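Local coordinates for protein salt-tolerant glutaminase (Micrococcus luteus, PDB 3AGD) that probably hydrolyses L-glutamine to L-glutamate and ammonium, as a salt-tolerant member of the glutaminase family, at residues Asn90-Ala95 / Arg107-Met112; Ala146-Ser151 / Val201-Val206; Val236-Gly241 / Gly254-Ser259; Gln248-Val253 / Leu304-Gly309. All blocks are in the same frame, centred on the assembly; numbering follows the deposited sequence.

Contact 1: residues Asn90-Ala95 / Arg107-Met112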
loop_
_atom_site.group_PDB
_atom_site.type_symbol
_atom_site.label_atom_id
_atom_site.label_comp_id
_atom_site.label_asym_id
_atom_site.label_seq_id
_atom_site.Cartn_x
_atom_site.Cartn_y
_atom_site.Cartn_z
ATOM N N ASN A 90 -3.065 -10.332 15.638
ATOM C CA ASN A 90 -3.755 -11.416 14.964
ATOM C C ASN A 90 -5.107 -10.975 14.425
ATOM O O ASN A 90 -5.978 -10.550 15.178
ATOM C CB ASN A 90 -3.951 -12.591 15.925
ATOM C CG ASN A 90 -4.583 -13.792 15.254
ATOM O OD1 ASN A 90 -5.625 -14.287 15.690
ATOM N ND2 ASN A 90 -3.955 -14.271 14.188
ATOM N N PRO A 91 -5.299 -11.060 13.103
ATOM C CA PRO A 91 -6.588 -10.655 12.538
ATOM C C PRO A 91 -7.723 -11.535 13.066
ATOM O O PRO A 91 -7.576 -12.755 13.197
ATOM C CB PRO A 91 -6.365 -10.781 11.029
ATOM C CG PRO A 91 -5.252 -11.773 10.912
ATOM C CD PRO A 91 -4.340 -11.413 12.043
ATOM N N SER A 92 -8.855 -10.914 13.378
ATOM C CA SER A 92 -9.982 -11.654 13.923
ATOM C C SER A 92 -11.298 -10.879 13.868
ATOM O O SER A 92 -11.309 -9.653 13.735
ATOM C CB SER A 92 -9.665 -12.032 15.377
ATOM O OG SER A 92 -10.792 -12.574 16.045
ATOM N N GLY A 93 -12.402 -11.616 13.966
ATOM C CA GLY A 93 -13.724 -11.014 13.972
ATOM C C GLY A 93 -14.085 -10.722 15.420
ATOM O O GLY A 93 -13.307 -11.039 16.320
ATOM N N GLU A 94 -15.260 -10.145 15.657
ATOM C CA GLU A 94 -15.679 -9.792 17.013
ATOM C C GLU A 94 -15.999 -10.982 17.926
ATOM O O GLU A 94 -15.864 -10.878 19.146
ATOM C CB GLU A 94 -16.873 -8.831 16.940
ATOM C CG GLU A 94 -17.334 -8.258 18.279
ATOM C CD GLU A 94 -16.200 -7.659 19.096
ATOM O OE1 GLU A 94 -15.368 -6.920 18.528
ATOM O OE2 GLU A 94 -16.148 -7.919 20.314
ATOM N N ALA A 95 -16.408 -12.108 17.345
ATOM C CA ALA A 95 -16.733 -13.304 18.130
ATOM C C ALA A 95 -15.577 -13.621 19.077
ATOM O O ALA A 95 -14.429 -13.743 18.641
ATOM C CB ALA A 95 -16.988 -14.491 17.198
ATOM N N ARG A 107 -3.194 -12.221 25.424
ATOM C CA ARG A 107 -3.642 -10.931 24.923
ATOM C C ARG A 107 -4.718 -11.116 23.861
ATOM O O ARG A 107 -4.686 -12.088 23.101
ATOM C CB ARG A 107 -2.454 -10.176 24.322
ATOM C CG ARG A 107 -1.895 -10.845 23.068
ATOM C CD ARG A 107 -0.509 -10.340 22.700
ATOM N NE ARG A 107 0.020 -11.084 21.561
ATOM C CZ ARG A 107 1.291 -11.061 21.170
ATOM N NH1 ARG A 107 2.179 -10.325 21.828
ATOM N NH2 ARG A 107 1.673 -11.782 20.123
ATOM N N PRO A 108 -5.702 -10.199 23.811
ATOM C CA PRO A 108 -6.764 -10.306 22.807
ATOM C C PRO A 108 -6.108 -10.218 21.425
ATOM O O PRO A 108 -5.002 -9.689 21.299
ATOM C CB PRO A 108 -7.668 -9.112 23.127
ATOM C CG PRO A 108 -6.731 -8.123 23.758
ATOM C CD PRO A 108 -5.885 -9.000 24.647
ATOM N N ASP A 109 -6.783 -10.722 20.396
ATOM C CA ASP A 109 -6.220 -10.733 19.047
ATOM C C ASP A 109 -5.742 -9.416 18.431
ATOM O O ASP A 109 -4.660 -9.375 17.839
ATOM C CB ASP A 109 -7.183 -11.432 18.086
ATOM C CG ASP A 109 -7.175 -12.947 18.259
ATOM O OD1 ASP A 109 -6.220 -13.465 18.878
ATOM O OD2 ASP A 109 -8.109 -13.616 17.770
ATOM N N ASN A 110 -6.525 -8.348 18.536
ATOM C CA ASN A 110 -6.089 -7.074 17.965
ATOM C C ASN A 110 -6.885 -5.886 18.497
ATOM O O ASN A 110 -7.893 -6.061 19.177
ATOM C CB ASN A 110 -6.167 -7.108 16.433
ATOM C CG ASN A 110 -7.573 -7.333 15.929
ATOM O OD1 ASN A 110 -7.932 -8.437 15.520
ATOM N ND2 ASN A 110 -8.387 -6.288 15.968
ATOM N N ALA A 111 -6.424 -4.682 18.169
ATOM C CA ALA A 111 -7.042 -3.440 18.631
ATOM C C ALA A 111 -8.392 -3.071 18.022
ATOM O O ALA A 111 -9.071 -2.182 18.540
ATOM C CB ALA A 111 -6.056 -2.271 18.437
ATOM N N MET A 112 -8.778 -3.739 16.938
ATOM C CA MET A 112 -10.043 -3.458 16.257
ATOM C C MET A 112 -11.262 -4.132 16.887
ATOM O O MET A 112 -12.391 -3.669 16.714
ATOM C CB MET A 112 -9.949 -3.861 14.783
ATOM C CG MET A 112 -8.916 -3.070 13.989
ATOM S SD MET A 112 -9.217 -1.282 14.015
ATOM C CE MET A 112 -8.004 -0.733 15.198
#
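Asp109 faces Asn90 and Ser92 across two stretches of loop. Its side chain lies next to that of Asn90, and both point the same way. The amide and carboxylate planes are 80° apart, nearly perpendicular. Asn90 has CG anti to its backbone N (chi1 -176°). This sets the amide beside the Asp109 carboxylate, and Asn90 CB is 3.8 Å from Asp109 OD1. The methylene of Asp109 packs on the backbone of the other loop, with CB 3.3 Å from Asn90 O. Its OD2 reaches Ser92 CB at 3.3 Å. The Ser92 hydroxyl bonds within its own loop: OG donates to Gly93 O (3.0 Å), in the carbonyl plane and on a lone pair. Asn110 has CG between its backbone N and carbonyl carbon (chi1 61°), which brings CG to 3.7 Å from Asn90 O. A weak backbone bond, Asn90 N to Asp109 O at 2.9 Å, joins the loops, but the place of that oxygen is less sure. Glu94 forms a salt bridge with Arg166 and accepts from the backbone N of Asn114, a residue that binds L-glutamate. Pro91 meets Gln248 of the second subunit. Pro91 and Met112 also pack on helix 227-240, and Ser92 N donates to Ser240 OG there. Pro108 lies against helices 114-123 and 165-176.

Contact 2: residues Ala146-Ser151 / Val201-Val206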
loop_
_atom_site.group_PDB
_atom_site.type_symbol
_atom_site.label_atom_id
_atom_site.label_comp_id
_atom_site.label_asym_id
_atom_site.label_seq_id
_atom_site.Cartn_x
_atom_site.Cartn_y
_atom_site.Cartn_z
ATOM N N ALA A 146 -8.654 15.601 14.704
ATOM C CA ALA A 146 -9.814 16.227 14.073
ATOM C C ALA A 146 -9.560 17.725 13.894
ATOM O O ALA A 146 -10.158 18.364 13.033
ATOM C CB ALA A 146 -11.063 16.010 14.921
ATOM N N GLY A 147 -8.674 18.274 14.719
ATOM C CA GLY A 147 -8.358 19.687 14.631
ATOM C C GLY A 147 -9.269 20.564 15.472
ATOM O O GLY A 147 -9.251 21.783 15.335
ATOM N N ARG A 148 -10.076 19.953 16.333
ATOM C CA ARG A 148 -10.975 20.715 17.193
ATOM C C ARG A 148 -11.365 19.894 18.415
ATOM O O ARG A 148 -11.369 18.664 18.368
ATOM C CB ARG A 148 -12.234 21.138 16.419
ATOM C CG ARG A 148 -13.238 20.023 16.156
ATOM C CD ARG A 148 -14.362 20.496 15.234
ATOM N NE ARG A 148 -15.364 19.458 14.994
ATOM C CZ ARG A 148 -16.325 19.120 15.853
ATOM N NH1 ARG A 148 -17.183 18.157 15.544
ATOM N NH2 ARG A 148 -16.439 19.751 17.016
ATOM N N ARG A 149 -11.678 20.581 19.510
ATOM C CA ARG A 149 -12.074 19.921 20.745
ATOM C C ARG A 149 -13.390 19.185 20.535
ATOM O O ARG A 149 -14.400 19.793 20.186
ATOM C CB ARG A 149 -12.236 20.948 21.869
ATOM C CG ARG A 149 -10.937 21.602 22.318
ATOM C CD ARG A 149 -11.193 22.706 23.343
ATOM N NE ARG A 149 -9.955 23.168 23.968
ATOM C CZ ARG A 149 -9.197 22.423 24.768
ATOM N NH1 ARG A 149 -9.549 21.174 25.049
ATOM N NH2 ARG A 149 -8.081 22.922 25.286
ATOM N N LEU A 150 -13.375 17.874 20.746
ATOM C CA LEU A 150 -14.576 17.065 20.574
ATOM C C LEU A 150 -15.246 16.839 21.923
ATOM O O LEU A 150 -14.610 16.981 22.968
ATOM C CB LEU A 150 -14.213 15.719 19.947
ATOM C CG LEU A 150 -13.477 15.766 18.608
ATOM C CD1 LEU A 150 -13.085 14.356 18.196
ATOM C CD2 LEU A 150 -14.362 16.412 17.551
ATOM N N SER A 151 -16.527 16.483 21.899
ATOM C CA SER A 151 -17.272 16.237 23.128
ATOM C C SER A 151 -17.955 14.878 23.090
ATOM O O SER A 151 -18.237 14.342 22.018
ATOM C CB SER A 151 -18.339 17.317 23.333
ATOM O OG SER A 151 -17.763 18.607 23.344
ATOM N N VAL A 201 -18.906 13.583 9.516
ATOM C CA VAL A 201 -18.233 12.938 8.401
ATOM C C VAL A 201 -16.903 13.645 8.132
ATOM O O VAL A 201 -15.877 13.002 7.890
ATOM C CB VAL A 201 -19.083 13.027 7.133
ATOM C CG1 VAL A 201 -18.314 12.491 5.959
ATOM C CG2 VAL A 201 -20.364 12.255 7.315
ATOM N N LYS A 202 -16.936 14.975 8.173
ATOM C CA LYS A 202 -15.750 15.785 7.927
ATOM C C LYS A 202 -14.662 15.516 8.955
ATOM O O LYS A 202 -13.481 15.463 8.614
ATOM C CB LYS A 202 -16.110 17.272 7.940
ATOM C CG LYS A 202 -16.965 17.723 6.762
ATOM C CD LYS A 202 -17.271 19.214 6.870
ATOM C CE LYS A 202 -18.083 19.715 5.691
ATOM N NZ LYS A 202 -18.364 21.183 5.788
ATOM N N ASP A 203 -15.052 15.366 10.215
ATOM C CA ASP A 203 -14.080 15.085 11.261
ATOM C C ASP A 203 -13.345 13.789 10.934
ATOM O O ASP A 203 -12.113 13.736 10.965
ATOM C CB ASP A 203 -14.766 14.934 12.620
ATOM C CG ASP A 203 -15.318 16.238 13.148
ATOM O OD1 ASP A 203 -14.568 17.240 13.190
ATOM O OD2 ASP A 203 -16.502 16.255 13.537
ATOM N N LEU A 204 -14.107 12.746 10.619
ATOM C CA LEU A 204 -13.522 11.447 10.297
ATOM C C LEU A 204 -12.550 11.522 9.127
ATOM O O LEU A 204 -11.456 10.965 9.188
ATOM C CB LEU A 204 -14.618 10.422 9.980
ATOM C CG LEU A 204 -15.369 9.820 11.168
ATOM C CD1 LEU A 204 -16.351 8.777 10.662
ATOM C CD2 LEU A 204 -14.377 9.181 12.136
ATOM N N ALA A 205 -12.951 12.209 8.061
ATOM C CA ALA A 205 -12.103 12.345 6.882
ATOM C C ALA A 205 -10.736 12.912 7.261
ATOM O O ALA A 205 -9.698 12.366 6.886
ATOM C CB ALA A 205 -12.780 13.252 5.850
ATOM N N VAL A 206 -10.741 14.002 8.017
ATOM C CA VAL A 206 -9.499 14.644 8.429
ATOM C C VAL A 206 -8.689 13.755 9.362
ATOM O O VAL A 206 -7.466 13.674 9.249
ATOM C CB VAL A 206 -9.782 15.996 9.117
ATOM C CG1 VAL A 206 -8.481 16.621 9.592
ATOM C CG2 VAL A 206 -10.501 16.933 8.135
HETATM O O HOH W 1 -12.505 18.495 11.979
#
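Ala146 ends helix 131-146 beside Asp203 in the first turn of helix 201-212, their CA atoms 5.2 Å apart, and Gly147 then leaves the helix with a positive phi of 89°. The loop that follows sends Arg148 back to Asp203. The arginine chain is extended from CG to NE and meets the aspartate at about a right angle. It grips the carboxylate side-on. NE donates to Asp203 OD1 (3.0 Å) and NH1 to OD2 (2.8 Å), each on the syn side. The planes are 43° apart, so the pair is twisted, not coplanar. Leu150 CD2 lies 3.7 Å above the guanidinium plane, over its centre. A water donates to both Ala146 O (2.6 Å) and Asp203 OD1 (2.7 Å), so it joins the last carbonyl of helix 131-146 to the carboxylate. Ala146 O also rests near Val206 CG1 at 4.2 Å. Arg148 NH1 has a second salt-bridge partner in Glu59, and Tyr366 of the second subunit packs on both Arg148 and Asp203. Asp203 OD2 further accepts from Thr200 N, just before the helix. That bond is the one made by the third helical residue in a capping box, here combined with a bidentate arginine-carboxylate salt bridge.

Contact 3: residues Val236-Gly241 / Gly254-Ser259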
loop_
_atom_site.group_PDB
_atom_site.type_symbol
_atom_site.label_atom_id
_atom_site.label_comp_id
_atom_site.label_asym_id
_atom_site.label_seq_id
_atom_site.Cartn_x
_atom_site.Cartn_y
_atom_site.Cartn_z
ATOM N N VAL A 236 -3.254 -2.534 11.055
ATOM C CA VAL A 236 -4.253 -3.235 11.862
ATOM C C VAL A 236 -5.676 -3.016 11.334
ATOM O O VAL A 236 -6.516 -3.917 11.401
ATOM C CB VAL A 236 -4.144 -2.793 13.335
ATOM C CG1 VAL A 236 -5.282 -3.379 14.160
ATOM C CG2 VAL A 236 -2.803 -3.248 13.892
ATOM N N MET A 237 -5.941 -1.821 10.809
ATOM C CA MET A 237 -7.248 -1.506 10.235
ATOM C C MET A 237 -7.445 -2.385 8.999
ATOM O O MET A 237 -8.514 -2.952 8.773
ATOM C CB MET A 237 -7.313 -0.029 9.815
ATOM C CG MET A 237 -7.562 0.964 10.940
ATOM S SD MET A 237 -7.411 2.683 10.356
ATOM C CE MET A 237 -8.874 2.829 9.330
ATOM N N THR A 238 -6.394 -2.488 8.198
ATOM C CA THR A 238 -6.431 -3.278 6.980
ATOM C C THR A 238 -6.774 -4.736 7.276
ATOM O O THR A 238 -7.707 -5.291 6.700
ATOM C CB THR A 238 -5.068 -3.213 6.253
ATOM O OG1 THR A 238 -4.755 -1.847 5.954
ATOM C CG2 THR A 238 -5.108 -4.009 4.952
ATOM N N SER A 239 -6.030 -5.345 8.193
ATOM C CA SER A 239 -6.238 -6.749 8.545
ATOM C C SER A 239 -7.557 -7.109 9.226
ATOM O O SER A 239 -8.127 -8.165 8.942
ATOM C CB SER A 239 -5.084 -7.240 9.425
ATOM O OG SER A 239 -3.855 -7.170 8.728
ATOM N N SER A 240 -8.049 -6.250 10.116
ATOM C CA SER A 240 -9.282 -6.564 10.841
ATOM C C SER A 240 -10.410 -5.542 10.815
ATOM O O SER A 240 -11.530 -5.847 11.235
ATOM C CB SER A 240 -8.944 -6.876 12.296
ATOM O OG SER A 240 -7.981 -7.910 12.355
ATOM N N GLY A 241 -10.130 -4.340 10.329
ATOM C CA GLY A 241 -11.169 -3.322 10.289
ATOM C C GLY A 241 -12.498 -3.728 9.669
ATOM O O GLY A 241 -13.563 -3.378 10.187
ATOM N N GLY A 254 -9.637 -2.415 -1.056
ATOM C CA GLY A 254 -8.291 -1.903 -0.886
ATOM C C GLY A 254 -8.182 -0.598 -0.118
ATOM O O GLY A 254 -7.176 0.107 -0.235
ATOM N N ILE A 255 -9.204 -0.269 0.663
ATOM C CA ILE A 255 -9.192 0.961 1.450
ATOM C C ILE A 255 -9.323 0.644 2.938
ATOM O O ILE A 255 -10.406 0.306 3.412
ATOM C CB ILE A 255 -10.349 1.907 1.044
ATOM C CG1 ILE A 255 -10.190 2.330 -0.417
ATOM C CG2 ILE A 255 -10.344 3.157 1.935
ATOM C CD1 ILE A 255 -11.317 3.228 -0.920
ATOM N N PRO A 256 -8.214 0.735 3.690
ATOM C CA PRO A 256 -8.265 0.446 5.128
ATOM C C PRO A 256 -9.456 1.187 5.738
ATOM O O PRO A 256 -9.570 2.401 5.587
ATOM C CB PRO A 256 -6.924 0.972 5.624
ATOM C CG PRO A 256 -6.007 0.710 4.450
ATOM C CD PRO A 256 -6.856 1.137 3.270
ATOM N N ALA A 257 -10.348 0.468 6.415
ATOM C CA ALA A 257 -11.523 1.119 6.985
ATOM C C ALA A 257 -12.061 0.514 8.271
ATOM O O ALA A 257 -11.681 -0.586 8.674
ATOM C CB ALA A 257 -12.635 1.160 5.944
ATOM N N LYS A 258 -12.959 1.259 8.907
ATOM C CA LYS A 258 -13.608 0.825 10.139
ATOM C C LYS A 258 -14.967 1.504 10.257
ATOM O O LYS A 258 -15.076 2.725 10.113
ATOM C CB LYS A 258 -12.764 1.179 11.364
ATOM C CG LYS A 258 -13.325 0.607 12.665
ATOM C CD LYS A 258 -13.218 -0.913 12.678
ATOM C CE LYS A 258 -13.848 -1.530 13.921
ATOM N NZ LYS A 258 -15.333 -1.608 13.816
ATOM N N SER A 259 -16.002 0.713 10.512
ATOM C CA SER A 259 -17.345 1.253 10.666
ATOM C C SER A 259 -17.724 1.342 12.146
ATOM O O SER A 259 -17.081 0.728 13.004
ATOM C CB SER A 259 -18.355 0.366 9.932
ATOM O OG SER A 259 -19.665 0.914 9.990
HETATM O O HOH W 2 -9.929 -2.397 6.404
HETATM O O HOH W 3 -16.092 -2.183 10.549
HETATM O O HOH W 4 -15.386 -4.570 12.554
#
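Pro256 and Thr238 bring the one side-chain ring of this contact against a hydroxyl. Thr238 lies beside the pyrrolidine, pointing the same way, and its OG1 meets two ring atoms, CG at 3.2 Å and CB more loosely. The polar end of Thr238 is held within its own helix, donating to Val234 O. Met237 comes toward the strand, its chain bent at chi3 (70°), which sets CE 3.8 Å from Pro256 O and 3.9 Å from Ala257 CA. A water joins the backbones here: it donates to Met237 O (2.8 Å) and accepts from Ala257 N. Strand 257-259 is an outer strand of the five-stranded antiparallel sheet, paired with strand 264-269. Lys258 and Ser259 are consistent with a K(T/S)G-type motif, as in relatives of the beta-lactamase clan, and the Lys258 side chain touches Ser64, a residue that binds L-glutamate. At the helix end Gly241 CA makes a CA-H...O contact with Ala257 O (3.2 Å, 137° at H). With no side chain, Gly241 can come this close to the strand. Lys258 CD passes 3.5 Å from Gly241 O. Lys258 NZ folds back to donate to Ser259 O (3.0 Å), in the carbonyl plane, and two waters link NZ to Gly241 O, one of them through a weak bond to NZ.

Contact 4: residues Gln248-Val253 / Leu304-Gly309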
loop_
_atom_site.group_PDB
_atom_site.type_symbol
_atom_site.label_atom_id
_atom_site.label_comp_id
_atom_site.label_asym_id
_atom_site.label_seq_id
_atom_site.Cartn_x
_atom_site.Cartn_y
_atom_site.Cartn_z
ATOM N N GLN A 248 -13.810 -10.016 0.455
ATOM C CA GLN A 248 -12.572 -9.806 1.202
ATOM C C GLN A 248 -12.197 -8.357 0.920
ATOM O O GLN A 248 -11.764 -8.023 -0.181
ATOM C CB GLN A 248 -11.486 -10.759 0.709
ATOM C CG GLN A 248 -10.452 -11.151 1.760
ATOM C CD GLN A 248 -9.277 -10.204 1.828
ATOM O OE1 GLN A 248 -8.875 -9.622 0.820
ATOM N NE2 GLN A 248 -8.701 -10.060 3.015
ATOM N N TRP A 249 -12.374 -7.510 1.931
ATOM C CA TRP A 249 -12.140 -6.074 1.830
ATOM C C TRP A 249 -10.845 -5.586 1.190
ATOM O O TRP A 249 -10.882 -4.768 0.275
ATOM C CB TRP A 249 -12.305 -5.435 3.213
ATOM C CG TRP A 249 -12.520 -3.960 3.149
ATOM C CD1 TRP A 249 -11.581 -2.978 3.312
ATOM C CD2 TRP A 249 -13.760 -3.290 2.891
ATOM N NE1 TRP A 249 -12.164 -1.739 3.176
ATOM C CE2 TRP A 249 -13.500 -1.902 2.919
ATOM C CE3 TRP A 249 -15.068 -3.730 2.641
ATOM C CZ2 TRP A 249 -14.501 -0.949 2.704
ATOM C CZ3 TRP A 249 -16.064 -2.779 2.429
ATOM C CH2 TRP A 249 -15.773 -1.405 2.462
ATOM N N LEU A 250 -9.703 -6.066 1.665
ATOM C CA LEU A 250 -8.432 -5.635 1.099
ATOM C C LEU A 250 -8.390 -5.875 -0.411
ATOM O O LEU A 250 -8.046 -4.975 -1.176
ATOM C CB LEU A 250 -7.272 -6.356 1.798
ATOM C CG LEU A 250 -5.812 -6.099 1.394
ATOM C CD1 LEU A 250 -5.421 -7.041 0.288
ATOM C CD2 LEU A 250 -5.612 -4.644 0.970
ATOM N N ALA A 251 -8.765 -7.073 -0.843
ATOM C CA ALA A 251 -8.742 -7.399 -2.270
ATOM C C ALA A 251 -9.788 -6.657 -3.098
ATOM O O ALA A 251 -9.466 -6.084 -4.142
ATOM C CB ALA A 251 -8.911 -8.908 -2.471
ATOM N N ASP A 252 -11.037 -6.666 -2.639
ATOM C CA ASP A 252 -12.112 -6.012 -3.378
ATOM C C ASP A 252 -12.111 -4.486 -3.345
ATOM O O ASP A 252 -12.372 -3.844 -4.359
ATOM C CB ASP A 252 -13.485 -6.492 -2.882
ATOM C CG ASP A 252 -13.629 -8.000 -2.902
ATOM O OD1 ASP A 252 -13.033 -8.661 -3.776
ATOM O OD2 ASP A 252 -14.360 -8.527 -2.041
ATOM N N VAL A 253 -11.823 -3.906 -2.184
ATOM C CA VAL A 253 -11.858 -2.456 -2.037
ATOM C C VAL A 253 -10.471 -1.833 -1.912
ATOM O O VAL A 253 -10.165 -0.837 -2.576
ATOM C CB VAL A 253 -12.725 -2.066 -0.806
ATOM C CG1 VAL A 253 -13.054 -0.588 -0.834
ATOM C CG2 VAL A 253 -14.005 -2.887 -0.799
ATOM N N LEU A 304 -9.045 3.517 -6.708
ATOM C CA LEU A 304 -8.203 3.680 -5.535
ATOM C C LEU A 304 -7.993 2.298 -4.917
ATOM O O LEU A 304 -8.909 1.475 -4.886
ATOM C CB LEU A 304 -8.879 4.616 -4.528
ATOM C CG LEU A 304 -8.924 6.092 -4.935
ATOM C CD1 LEU A 304 -9.793 6.884 -3.975
ATOM C CD2 LEU A 304 -7.507 6.650 -4.939
ATOM N N HIS A 305 -6.785 2.040 -4.433
ATOM C CA HIS A 305 -6.487 0.752 -3.842
ATOM C C HIS A 305 -5.120 0.792 -3.185
ATOM O O HIS A 305 -4.191 1.400 -3.704
ATOM C CB HIS A 305 -6.507 -0.331 -4.922
ATOM C CG HIS A 305 -6.617 -1.722 -4.379
ATOM N ND1 HIS A 305 -5.616 -2.316 -3.646
ATOM C CD2 HIS A 305 -7.628 -2.623 -4.439
ATOM C CE1 HIS A 305 -6.004 -3.523 -3.272
ATOM N NE2 HIS A 305 -7.221 -3.735 -3.741
ATOM N N LEU A 306 -5.010 0.132 -2.042
ATOM C CA LEU A 306 -3.767 0.080 -1.289
ATOM C C LEU A 306 -2.607 -0.485 -2.107
ATOM O O LEU A 306 -1.448 -0.203 -1.819
ATOM C CB LEU A 306 -3.968 -0.782 -0.038
ATOM C CG LEU A 306 -2.809 -0.848 0.955
ATOM C CD1 LEU A 306 -2.597 0.526 1.581
ATOM C CD2 LEU A 306 -3.115 -1.877 2.032
ATOM N N MET A 307 -2.921 -1.273 -3.132
ATOM C CA MET A 307 -1.896 -1.906 -3.954
ATOM C C MET A 307 -1.430 -1.174 -5.212
ATOM O O MET A 307 -0.641 -1.727 -5.982
ATOM C CB MET A 307 -2.357 -3.312 -4.362
ATOM C CG MET A 307 -2.715 -4.229 -3.205
ATOM S SD MET A 307 -1.339 -4.496 -2.083
ATOM C CE MET A 307 -2.193 -4.855 -0.572
ATOM N N ASP A 308 -1.891 0.045 -5.462
ATOM C CA ASP A 308 -1.411 0.700 -6.677
ATOM C C ASP A 308 -0.038 1.322 -6.504
ATOM O O ASP A 308 0.340 1.741 -5.408
ATOM C CB ASP A 308 -2.409 1.731 -7.193
ATOM C CG ASP A 308 -2.938 2.619 -6.115
ATOM O OD1 ASP A 308 -4.085 3.110 -6.262
ATOM O OD2 ASP A 308 -2.205 2.828 -5.127
ATOM N N GLY A 309 0.717 1.354 -7.597
ATOM C CA GLY A 309 2.064 1.894 -7.557
ATOM C C GLY A 309 2.167 3.386 -7.792
ATOM O O GLY A 309 2.966 3.835 -8.610
#
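A short capped helix, 249-252, meets the type I beta turn that runs from His305 to Asp308, and the His305 ring bridges the two. Its NE2 donates to Ala251 O at 3.3 Å (154°). The oxygen lies near the ring plane, but NE2 sits well above the plane of that carbonyl. The second ring nitrogen, ND1, accepts from Met307 N (2.9 Å), again in the ring plane. Bonds at both nitrogens fix the rotation of the ring, and they are consistent with the proton sitting on NE2. Ring atom CD2 comes 3.6 Å from Val253 O, which accepts from Ser299 OG. The N-terminal end of this helix is closed by its N-cap residue: Gln248 OE1 accepts from Ala251 N (3.0 Å), and Gln248 N donates to Asp252 OD2, met from above the carboxylate plane. Both segments belong to the glutaminase family region, at its border with the second subunit, where Ser235 of that subunit packs on Leu250 and His305. The apolar part of the contact centres on Leu250. Its CD2 touches Leu306 CD2 at 3.9 Å and Met307 CE at 3.8 Å, and the Leu250 side chain crosses those of Leu306 and Met307 at about a right angle. Asp308 OD1 forms a salt bridge with Arg272, and Met307 packs on Arg231 of the second subunit.

In the fold
From the N terminus, contact 1 comes first and closes a short loop with no helix or strand, between helices 80-84 and 114-123. Contact 2 follows in series and closes a longer, mostly helical excursion, tying the end of helix 131-146 to helix 201-212. Contacts 3 and 4 cross: 236-241 is followed by 248-253, then 254-259, then 304-309. Contact 3 joins helix 227-240 to the outer strand 257-259, and contact 4 joins helix 249-252 to the loop before strand 317-323. These two touch, with a hydrogen bond from Trp249 NE1 to Ile255 O. Contact 1 meets contact 3 through Ser240, while contact 2 stands apart. All four belong to the glutaminase part of the chain.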